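PDB 3O0A: leucyl-tRNA synthetase subunit alpha from Aquifex aeolicus, which attaches leucine to its tRNA (EC 6.1.1.4) and, through the CP1 hydrolytic domain crystallised here, probably clears mischarged tRNA by editing. Local coordinates for residues 8-13 / 114-119; 21-26 / 69-74; 43-48 / 132-137; 53-58 / 141-146. One frame throughout, in Å; residues are numbered along the deposited sequence.

Overall arrangement
All four contacts lie in one CP1 hydrolytic domain of leucyl-tRNA synthetase. Contact 1 ties strand 6-13, the middle strand of a three-stranded antiparallel sheet, to the loop between strands 106-114 and 121-127 of the four-stranded mixed sheet. Contact 3 joins the end of the neighbouring strand 37-44 to the loop before strand 138-141, and contact 4 joins strand 55-58 to the stretch leading into helix 147-156; their centres are about 11 Å apart. Contact 1 touches both. Along the chain the segments of contacts 1, 3 and 4 alternate, interlacing the two sheets. Contact 2, the disulfide, is nested within the loop closed by contact 1 and crosses contacts 3 and 4, its centre 19 to 25 Å from the others.

Contact 1: residues 8-13 / 114-119; sequences IRFYVE and TNPANG
Pro116 forms the apolar centre, its ring wedged against strand 6-13 between Ile8 and Phe10. Pro116 CD sits almost squarely over the middle of the Phe10 ring, 3.9 Å from the centroid and 10° off the normal, a CH-pi contact, while Pro116 CG reaches Ile8 CG2 at 3.6 Å. Phe10 CG is anti to its own carbonyl carbon (chi1 -74°), which lays the ring alongside Asn115, with Phe10 CE2 3.7 Å from Asn115 CA. Pro116 CG also lies 3.5 Å from Arg9 O, a buried carbonyl with no hydrogen-bonding partner in the model.

Next along the strand, Tyr11 takes the crowded position between backbone N and carbonyl carbon (chi1 52°), and one face of its ring receives Thr114 CB in a second CH-pi contact. The backbones pair here: Thr114 N donates to Tyr11 O over a short 2.6 Å, and the return bond from Tyr11 N to Thr114 O is weak.

At the polar edge Thr114 OG1 donates to Glu13 OE2 at 2.6 Å, meeting the carboxylate from above its plane. A water bridges the same hydroxyl to Glu13 N, and Lys121 forms a salt bridge with Glu13 OE2, which would probably offset its charge. Beyond the pairing, Asn115 OD1 accepts from Ala117 N at 2.9 Å and its ND2 is held by Val50 O. The whole is a single antiparallel bridge, a hydrogen-bonded pair joining two sheets of the hydrolytic domain, followed directly by an Asx turn that starts the connection to strand 121-127.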
# COMPACT_ATOMS: atom_id res chain seq x y z
N ILE A 8 9.42 -0.05 3.48
CA ILE A 8 8.57 0.17 4.64
C ILE A 8 7.75 -1.10 4.87
O ILE A 8 7.17 -1.65 3.92
CB ILE A 8 7.65 1.39 4.47
CG1 ILE A 8 8.51 2.64 4.27
CG2 ILE A 8 6.72 1.54 5.71
CD1 ILE A 8 7.74 3.94 4.07
N ARG A 9 7.75 -1.56 6.11
CA ARG A 9 7.08 -2.81 6.47
C ARG A 9 5.65 -2.55 6.94
O ARG A 9 5.41 -2.29 8.12
CB ARG A 9 7.88 -3.59 7.53
CG ARG A 9 9.34 -3.84 7.13
CD ARG A 9 9.92 -5.06 7.83
NE ARG A 9 9.21 -6.30 7.47
CZ ARG A 9 9.74 -7.32 6.78
NH1 ARG A 9 10.98 -7.27 6.32
NH2 ARG A 9 9.00 -8.40 6.54
N PHE A 10 4.71 -2.55 6.01
CA PHE A 10 3.30 -2.61 6.38
C PHE A 10 3.02 -4.03 6.88
O PHE A 10 3.80 -4.94 6.61
CB PHE A 10 2.41 -2.24 5.19
CG PHE A 10 2.41 -0.77 4.89
CD1 PHE A 10 3.54 -0.16 4.33
CD2 PHE A 10 1.31 0.02 5.20
CE1 PHE A 10 3.55 1.22 4.07
CE2 PHE A 10 1.31 1.39 4.95
CZ PHE A 10 2.44 1.99 4.37
N TYR A 11 1.93 -4.22 7.62
CA TYR A 11 1.58 -5.57 8.05
C TYR A 11 0.10 -5.73 8.30
O TYR A 11 -0.56 -4.81 8.77
CB TYR A 11 2.38 -5.98 9.30
CG TYR A 11 2.31 -5.00 10.45
CD1 TYR A 11 3.25 -3.96 10.55
CD2 TYR A 11 1.31 -5.09 11.43
CE1 TYR A 11 3.21 -3.04 11.61
CE2 TYR A 11 1.25 -4.16 12.50
CZ TYR A 11 2.20 -3.14 12.57
OH TYR A 11 2.18 -2.22 13.60
N VAL A 12 -0.41 -6.91 7.97
CA VAL A 12 -1.78 -7.26 8.33
C VAL A 12 -1.72 -7.94 9.69
O VAL A 12 -1.08 -8.99 9.85
CB VAL A 12 -2.42 -8.18 7.28
CG1 VAL A 12 -3.80 -8.61 7.72
CG2 VAL A 12 -2.48 -7.49 5.92
N GLU A 13 -2.38 -7.33 10.67
CA GLU A 13 -2.51 -7.93 12.00
C GLU A 13 -3.53 -9.06 11.96
O GLU A 13 -4.63 -8.89 11.40
CB GLU A 13 -2.96 -6.89 13.01
CG GLU A 13 -1.95 -5.78 13.23
CD GLU A 13 -2.50 -4.72 14.16
OE1 GLU A 13 -3.23 -5.09 15.10
OE2 GLU A 13 -2.26 -3.52 13.91
N THR A 114 -1.90 -2.53 8.62
CA THR A 114 -1.58 -1.47 9.54
C THR A 114 -0.43 -0.67 8.97
O THR A 114 0.59 -1.22 8.55
CB THR A 114 -1.22 -2.04 10.92
OG1 THR A 114 -2.32 -2.82 11.40
CG2 THR A 114 -0.90 -0.91 11.90
N ASN A 115 -0.63 0.65 8.93
CA ASN A 115 0.42 1.59 8.57
C ASN A 115 1.34 1.78 9.78
O ASN A 115 0.89 2.22 10.84
CB ASN A 115 -0.25 2.92 8.17
CG ASN A 115 0.74 3.95 7.67
OD1 ASN A 115 1.92 3.92 8.02
ND2 ASN A 115 0.25 4.89 6.86
N PRO A 116 2.63 1.43 9.63
CA PRO A 116 3.57 1.48 10.77
C PRO A 116 3.83 2.92 11.25
O PRO A 116 4.31 3.11 12.36
CB PRO A 116 4.85 0.86 10.20
CG PRO A 116 4.77 1.12 8.74
CD PRO A 116 3.30 0.98 8.40
N ALA A 117 3.52 3.91 10.41
CA ALA A 117 3.78 5.31 10.77
C ALA A 117 2.75 5.85 11.77
O ALA A 117 3.09 6.61 12.68
CB ALA A 117 3.80 6.18 9.53
N ASN A 118 1.49 5.45 11.60
CA ASN A 118 0.39 6.04 12.36
C ASN A 118 -0.61 5.03 12.95
O ASN A 118 -1.55 5.44 13.64
CB ASN A 118 -0.34 7.09 11.52
CG ASN A 118 -0.91 6.51 10.23
OD1 ASN A 118 -1.10 5.30 10.12
ND2 ASN A 118 -1.19 7.38 9.26
N GLY A 119 -0.42 3.75 12.65
CA GLY A 119 -1.28 2.68 13.17
C GLY A 119 -2.66 2.57 12.53
O GLY A 119 -3.49 1.77 12.98
O HOH W 1 -3.84 -4.84 10.17

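Contact 2: residues 21-26 / 69-74; sequences LNCVPE and ACIGER
A disulfide closes this contact: Cys23 SG and Cys70 SG are bonded at 2.1 Å with a chi3 of -65°. The two sulfurs are delivered differently, Cys70 SG anti to its backbone N (chi1 179°) and Cys23 SG anti to its carbonyl carbon.

Beside the bridge, Arg74 bends at chi2 and chi3 so that its guanidinium meets Asn22 end-on, with both terminal nitrogens on one acceptor. Arg74 NH2 donates to Asn22 OD1 at 2.7 Å, in the amide plane and on a lone pair; Arg74 NH1 reaches the same Asn22 OD1 at 2.9 Å from above that plane. OD1 lies near the guanidinium plane, and the amide is turned 89° across it. NH1 also donates to Lys19 O, so the arginine binds the 21-26 loop and the chain just before it. Cys23 SG lies over one guanidinium face, 3.6 Å from Arg74 NH2.

On the apolar side Cys23 CB packs on Ile71 CG1 at 3.7 Å. The bridge thus fastens the last turn of helix 64-74 to the loop that follows strand 6-13, and Val24, packed on Leu32 and Val67, continues the junction between helices 26-35 and 64-74.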
# COMPACT_ATOMS: atom_id res chain seq x y z
N LEU A 21 -4.55 -20.24 9.47
CA LEU A 21 -3.32 -20.97 9.13
C LEU A 21 -3.36 -21.66 7.77
O LEU A 21 -2.33 -21.75 7.08
CB LEU A 21 -2.99 -22.02 10.21
CG LEU A 21 -2.24 -21.51 11.43
CD1 LEU A 21 -2.17 -22.63 12.48
CD2 LEU A 21 -0.83 -21.03 11.02
N ASN A 22 -4.52 -22.17 7.37
CA ASN A 22 -4.57 -22.83 6.07
C ASN A 22 -4.57 -21.88 4.86
O ASN A 22 -4.51 -22.33 3.72
CB ASN A 22 -5.65 -23.94 6.01
CG ASN A 22 -7.07 -23.39 5.83
OD1 ASN A 22 -7.27 -22.22 5.57
ND2 ASN A 22 -8.05 -24.28 5.93
N CYS A 23 -4.59 -20.57 5.14
CA CYS A 23 -4.44 -19.55 4.10
C CYS A 23 -2.99 -19.24 3.78
O CYS A 23 -2.71 -18.59 2.78
CB CYS A 23 -5.10 -18.25 4.51
SG CYS A 23 -6.88 -18.37 4.52
N VAL A 24 -2.07 -19.66 4.65
CA VAL A 24 -0.68 -19.21 4.56
C VAL A 24 0.29 -20.37 4.34
O VAL A 24 0.10 -21.46 4.89
CB VAL A 24 -0.23 -18.36 5.79
CG1 VAL A 24 -1.28 -17.27 6.14
CG2 VAL A 24 0.01 -19.23 6.99
N PRO A 25 1.33 -20.14 3.52
CA PRO A 25 2.33 -21.19 3.33
C PRO A 25 3.24 -21.31 4.54
O PRO A 25 3.35 -20.38 5.34
CB PRO A 25 3.15 -20.69 2.14
CG PRO A 25 3.04 -19.20 2.21
CD PRO A 25 1.64 -18.93 2.74
N GLU A 26 3.89 -22.47 4.65
CA GLU A 26 4.77 -22.78 5.77
C GLU A 26 5.77 -21.66 6.05
O GLU A 26 6.06 -21.35 7.20
CB GLU A 26 5.50 -24.09 5.46
CG GLU A 26 6.28 -24.66 6.64
CD GLU A 26 7.72 -24.16 6.73
OE1 GLU A 26 8.24 -23.59 5.74
OE2 GLU A 26 8.33 -24.36 7.80
N ALA A 69 -6.21 -12.79 -0.06
CA ALA A 69 -7.60 -13.02 -0.51
C ALA A 69 -8.27 -14.17 0.27
O ALA A 69 -9.47 -14.11 0.61
CB ALA A 69 -7.65 -13.27 -2.02
N CYS A 70 -7.49 -15.20 0.59
CA CYS A 70 -7.99 -16.32 1.39
C CYS A 70 -8.41 -15.80 2.76
O CYS A 70 -9.49 -16.13 3.26
CB CYS A 70 -6.90 -17.39 1.54
SG CYS A 70 -7.37 -18.83 2.53
N ILE A 71 -7.55 -14.97 3.34
CA ILE A 71 -7.86 -14.34 4.63
C ILE A 71 -9.07 -13.41 4.54
O ILE A 71 -9.95 -13.47 5.39
CB ILE A 71 -6.62 -13.63 5.21
CG1 ILE A 71 -5.55 -14.69 5.54
CG2 ILE A 71 -7.01 -12.80 6.45
CD1 ILE A 71 -4.16 -14.12 5.89
N GLY A 72 -9.14 -12.60 3.48
CA GLY A 72 -10.25 -11.66 3.29
C GLY A 72 -11.57 -12.38 3.08
O GLY A 72 -12.62 -11.92 3.54
N GLU A 73 -11.53 -13.52 2.41
CA GLU A 73 -12.73 -14.37 2.31
C GLU A 73 -13.14 -14.88 3.70
O GLU A 73 -14.33 -14.86 4.07
CB GLU A 73 -12.48 -15.54 1.36
CG GLU A 73 -13.63 -16.56 1.34
CD GLU A 73 -13.30 -17.77 0.52
OE1 GLU A 73 -12.51 -18.61 0.99
OE2 GLU A 73 -13.86 -17.91 -0.60
N ARG A 74 -12.14 -15.33 4.45
CA ARG A 74 -12.32 -15.91 5.79
C ARG A 74 -12.94 -14.87 6.74
O ARG A 74 -13.77 -15.21 7.59
CB ARG A 74 -10.95 -16.42 6.30
CG ARG A 74 -10.93 -17.28 7.58
CD ARG A 74 -11.26 -18.73 7.38
NE ARG A 74 -10.78 -19.35 6.14
CZ ARG A 74 -9.83 -20.27 6.07
NH1 ARG A 74 -9.21 -20.69 7.17
NH2 ARG A 74 -9.49 -20.79 4.89

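Contact 3: residues 43-48 / 132-137; sequences FTTRPD and YEYGTG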
# COMPACT_ATOMS: atom_id res chain seq x y z
N PHE A 43 8.39 -0.90 -1.36
CA PHE A 43 9.42 0.08 -1.66
C PHE A 43 8.80 1.41 -2.09
O PHE A 43 7.87 1.44 -2.88
CB PHE A 43 10.39 -0.42 -2.73
CG PHE A 43 11.37 0.63 -3.16
CD1 PHE A 43 12.47 0.95 -2.36
CD2 PHE A 43 11.17 1.34 -4.34
CE1 PHE A 43 13.36 1.95 -2.75
CE2 PHE A 43 12.06 2.34 -4.73
CZ PHE A 43 13.15 2.64 -3.93
N THR A 44 9.32 2.51 -1.57
CA THR A 44 8.85 3.84 -1.97
C THR A 44 9.99 4.83 -2.10
O THR A 44 10.91 4.82 -1.29
CB THR A 44 7.78 4.42 -0.99
OG1 THR A 44 7.36 5.71 -1.44
CG2 THR A 44 8.31 4.53 0.44
N THR A 45 9.93 5.70 -3.10
CA THR A 45 10.86 6.83 -3.20
C THR A 45 10.26 8.05 -2.49
O THR A 45 10.85 9.13 -2.51
CB THR A 45 11.20 7.19 -4.66
OG1 THR A 45 10.00 7.56 -5.36
CG2 THR A 45 11.83 5.99 -5.36
N ARG A 46 9.09 7.86 -1.88
CA ARG A 46 8.38 8.93 -1.18
C ARG A 46 8.04 8.59 0.28
O ARG A 46 6.87 8.65 0.68
CB ARG A 46 7.12 9.33 -1.96
CG ARG A 46 7.38 10.03 -3.32
CD ARG A 46 8.22 11.30 -3.20
NE ARG A 46 7.64 12.30 -2.31
CZ ARG A 46 6.69 13.18 -2.64
NH1 ARG A 46 6.17 13.19 -3.87
NH2 ARG A 46 6.26 14.06 -1.74
N PRO A 47 9.06 8.25 1.09
CA PRO A 47 8.74 7.91 2.47
C PRO A 47 8.20 9.11 3.27
O PRO A 47 7.56 8.92 4.30
CB PRO A 47 10.09 7.42 3.01
CG PRO A 47 11.10 8.18 2.21
CD PRO A 47 10.51 8.20 0.83
N ASP A 48 8.45 10.33 2.77
CA ASP A 48 7.89 11.55 3.35
C ASP A 48 6.36 11.58 3.32
O ASP A 48 5.75 12.35 4.06
CB ASP A 48 8.46 12.81 2.66
CG ASP A 48 8.27 12.82 1.14
OD1 ASP A 48 8.32 11.75 0.49
OD2 ASP A 48 8.10 13.91 0.58
N TYR A 132 4.81 -6.04 -10.90
CA TYR A 132 5.55 -6.85 -9.93
C TYR A 132 7.04 -6.48 -9.89
O TYR A 132 7.68 -6.59 -8.85
CB TYR A 132 5.35 -8.35 -10.21
CG TYR A 132 5.95 -9.23 -9.13
CD1 TYR A 132 5.52 -9.14 -7.81
CD2 TYR A 132 6.96 -10.14 -9.43
CE1 TYR A 132 6.07 -9.94 -6.81
CE2 TYR A 132 7.52 -10.95 -8.44
CZ TYR A 132 7.06 -10.84 -7.14
OH TYR A 132 7.62 -11.64 -6.16
N GLU A 133 7.56 -6.02 -11.03
CA GLU A 133 8.98 -5.71 -11.19
C GLU A 133 9.41 -4.41 -10.51
O GLU A 133 10.61 -4.19 -10.30
CB GLU A 133 9.34 -5.67 -12.68
CG GLU A 133 9.15 -7.00 -13.42
CD GLU A 133 7.68 -7.38 -13.64
OE1 GLU A 133 6.83 -6.48 -13.78
OE2 GLU A 133 7.38 -8.60 -13.68
N TYR A 134 8.45 -3.53 -10.21
CA TYR A 134 8.79 -2.32 -9.49
C TYR A 134 8.95 -2.63 -8.01
O TYR A 134 8.01 -3.11 -7.37
CB TYR A 134 7.74 -1.22 -9.62
CG TYR A 134 8.11 -0.02 -8.76
CD1 TYR A 134 9.14 0.84 -9.13
CD2 TYR A 134 7.46 0.22 -7.53
CE1 TYR A 134 9.50 1.93 -8.33
CE2 TYR A 134 7.82 1.30 -6.73
CZ TYR A 134 8.83 2.15 -7.14
OH TYR A 134 9.20 3.23 -6.35
N GLY A 135 10.13 -2.34 -7.47
CA GLY A 135 10.38 -2.55 -6.04
C GLY A 135 10.11 -3.97 -5.56
O GLY A 135 10.64 -4.93 -6.11
N THR A 136 9.27 -4.08 -4.53
CA THR A 136 8.89 -5.36 -3.96
C THR A 136 7.64 -5.94 -4.63
O THR A 136 7.16 -7.01 -4.24
CB THR A 136 8.53 -5.22 -2.48
OG1 THR A 136 7.42 -4.32 -2.36
CG2 THR A 136 9.71 -4.72 -1.65
N GLY A 137 7.08 -5.21 -5.58
CA GLY A 137 5.83 -5.62 -6.22
C GLY A 137 4.58 -5.26 -5.43
O GLY A 137 3.47 -5.65 -5.80
O HOH W 2 7.63 -1.71 -4.15
O HOH W 3 7.56 5.37 -5.09
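Phe43 and Tyr134 both hold CG anti to the backbone N, Phe43 with chi1 174° and Tyr134 with chi1 176°, and the two side chains cross at about a right angle. The Tyr134 hydroxyl comes in at the edge of the Phe43 ring, close to its plane, with Tyr134 OH 3.4 Å from Phe43 CD2; the ring planes stand 59° apart in an oblique pairing. The hydroxyl also binds a water that accepts from Thr45 N, and Thr45 CG2, anti to its own carbonyl carbon, lies 3.9 Å from Tyr134 OH.

Gly135 CA lies 3.9 Å from Phe43 CB, and a side chain at this glycine would collide with that atom. Thr136 places OG1 between backbone N and carbonyl carbon, where it bonds to Asp41 O. A second water takes N-H groups from both segments, 3.0 Å from Phe43 N and 2.9 Å from Thr136 N. An alanine in place of Phe43 would remove the ring edge against which the Tyr134 hydroxyl rests and would probably leave that tyrosine less firmly placed.

At the end of the strand, Thr44 OG1, anti to the backbone N, accepts from Arg46 N at 2.8 Å. Arg46, bent through three torsions, then grips Asp48 side-on: NE meets the syn lone pair of OD1 while NH2 takes OD2. Water and aromatic packing thus join, at the surface of the hydrolytic domain, the ST turn at the end of strand 37-44 to a type II' beta turn, Tyr134 to Gly137, leading into strand 138-141.

Contact 4: residues 53-58 / 141-146; sequences ATFVVL and CVPAHD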
# COMPACT_ATOMS: atom_id res chain seq x y z
N ALA A 53 -0.68 7.36 3.29
CA ALA A 53 -1.07 6.10 2.66
C ALA A 53 -2.49 5.75 3.10
O ALA A 53 -2.77 5.61 4.29
CB ALA A 53 -0.07 4.97 3.00
N THR A 54 -3.39 5.64 2.12
CA THR A 54 -4.79 5.32 2.43
C THR A 54 -5.21 3.95 1.91
O THR A 54 -6.35 3.50 2.14
CB THR A 54 -5.75 6.40 1.91
OG1 THR A 54 -5.65 6.48 0.48
CG2 THR A 54 -5.42 7.76 2.52
N PHE A 55 -4.30 3.30 1.17
CA PHE A 55 -4.46 1.91 0.76
C PHE A 55 -3.13 1.35 0.28
O PHE A 55 -2.16 2.10 0.09
CB PHE A 55 -5.59 1.73 -0.29
CG PHE A 55 -5.41 2.51 -1.57
CD1 PHE A 55 -5.67 3.88 -1.63
CD2 PHE A 55 -5.06 1.84 -2.75
CE1 PHE A 55 -5.54 4.58 -2.83
CE2 PHE A 55 -4.93 2.54 -3.95
CZ PHE A 55 -5.17 3.91 -3.99
N VAL A 56 -3.08 0.02 0.16
CA VAL A 56 -1.91 -0.71 -0.32
C VAL A 56 -2.33 -1.47 -1.56
O VAL A 56 -3.44 -2.01 -1.61
CB VAL A 56 -1.41 -1.68 0.79
CG1 VAL A 56 -0.33 -2.64 0.27
CG2 VAL A 56 -0.90 -0.87 1.99
N VAL A 57 -1.45 -1.52 -2.57
CA VAL A 57 -1.72 -2.32 -3.77
C VAL A 57 -0.60 -3.32 -4.06
O VAL A 57 0.57 -2.95 -4.08
CB VAL A 57 -1.95 -1.44 -5.03
CG1 VAL A 57 -2.06 -2.33 -6.27
CG2 VAL A 57 -3.21 -0.59 -4.89
N LEU A 58 -0.97 -4.58 -4.27
CA LEU A 58 -0.04 -5.61 -4.70
C LEU A 58 -0.21 -5.79 -6.19
O LEU A 58 -1.33 -5.79 -6.70
CB LEU A 58 -0.39 -6.94 -4.03
CG LEU A 58 0.07 -7.18 -2.58
CD1 LEU A 58 -0.17 -6.01 -1.66
CD2 LEU A 58 -0.53 -8.48 -2.02
N CYS A 141 -0.12 3.42 -1.31
CA CYS A 141 -0.80 4.33 -2.20
C CYS A 141 -1.23 5.60 -1.49
O CYS A 141 -1.92 5.56 -0.48
CB CYS A 141 -1.97 3.62 -2.89
SG CYS A 141 -1.43 2.16 -3.82
N VAL A 142 -0.82 6.72 -2.06
CA VAL A 142 -1.00 8.04 -1.47
C VAL A 142 -1.67 8.89 -2.56
O VAL A 142 -0.99 9.64 -3.28
CB VAL A 142 0.35 8.64 -1.01
CG1 VAL A 142 0.17 10.01 -0.32
CG2 VAL A 142 1.09 7.66 -0.08
N PRO A 143 -3.00 8.77 -2.69
CA PRO A 143 -3.69 9.47 -3.78
C PRO A 143 -3.51 10.98 -3.78
O PRO A 143 -3.57 11.59 -4.84
CB PRO A 143 -5.17 9.13 -3.57
CG PRO A 143 -5.22 8.07 -2.56
CD PRO A 143 -3.91 7.96 -1.86
N ALA A 144 -3.30 11.59 -2.61
CA ALA A 144 -3.05 13.03 -2.54
C ALA A 144 -1.79 13.46 -3.30
O ALA A 144 -1.70 14.60 -3.75
CB ALA A 144 -2.98 13.49 -1.09
N HIS A 145 -0.82 12.56 -3.44
CA HIS A 145 0.52 12.93 -3.91
C HIS A 145 1.10 12.04 -5.00
O HIS A 145 2.27 12.20 -5.38
CB HIS A 145 1.47 13.02 -2.71
CG HIS A 145 0.94 13.90 -1.62
ND1 HIS A 145 0.70 15.24 -1.81
CD2 HIS A 145 0.57 13.63 -0.35
CE1 HIS A 145 0.21 15.76 -0.70
NE2 HIS A 145 0.13 14.80 0.20
N ASP A 146 0.29 11.11 -5.51
CA ASP A 146 0.70 10.23 -6.60
C ASP A 146 -0.46 10.18 -7.60
O ASP A 146 -1.57 9.77 -7.25
CB ASP A 146 1.07 8.84 -6.05
CG ASP A 146 1.63 7.89 -7.12
OD1 ASP A 146 0.94 7.63 -8.13
OD2 ASP A 146 2.74 7.34 -6.92
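Phe55 has CG in the crowded position between backbone N and carbonyl carbon (chi1 59°), while Cys141 carries SG anti to its carbonyl carbon (chi1 -58°); together these torsions set the cysteine over the phenylalanine ring. The setting is the mixed four-stranded sheet of the hydrolytic domain, where strand 55-58 runs antiparallel beside strand 138-141. Cys141 CB stands nearly above the ring centre, 3.4 Å from the Phe55 centroid and 14° off the normal, a close CH-pi contact. Cys141 SG leans outward to an oblique sulfur-aromatic position and also meets Val57 CG2 at 3.4 Å. From another direction Pro143 CG abuts the ring edge, 3.5 Å from Phe55 CE1, and Ala153 of helix 147-156 packs on both Phe55 and Pro143. Replacing Phe55 with an alanine would take away the ring that Cys141 and Pro143 share and would probably loosen this buried corner.

Two backbone hydrogen bonds pair the chains beside it: Cys141 N donates to Phe55 O at 2.8 Å, in the carbonyl plane, and Thr54 N to Cys141 O at 3.0 Å, nearly along the C=O axis. Ala53 CA adds a C-H contact to that same Cys141 oxygen. Farther on, Asp146 is the N-cap of helix 147-156. The Thr54 hydroxyl, bonded to Pro159 O, packs with Thr54 OG1 3.3 Å from Pro143 CD.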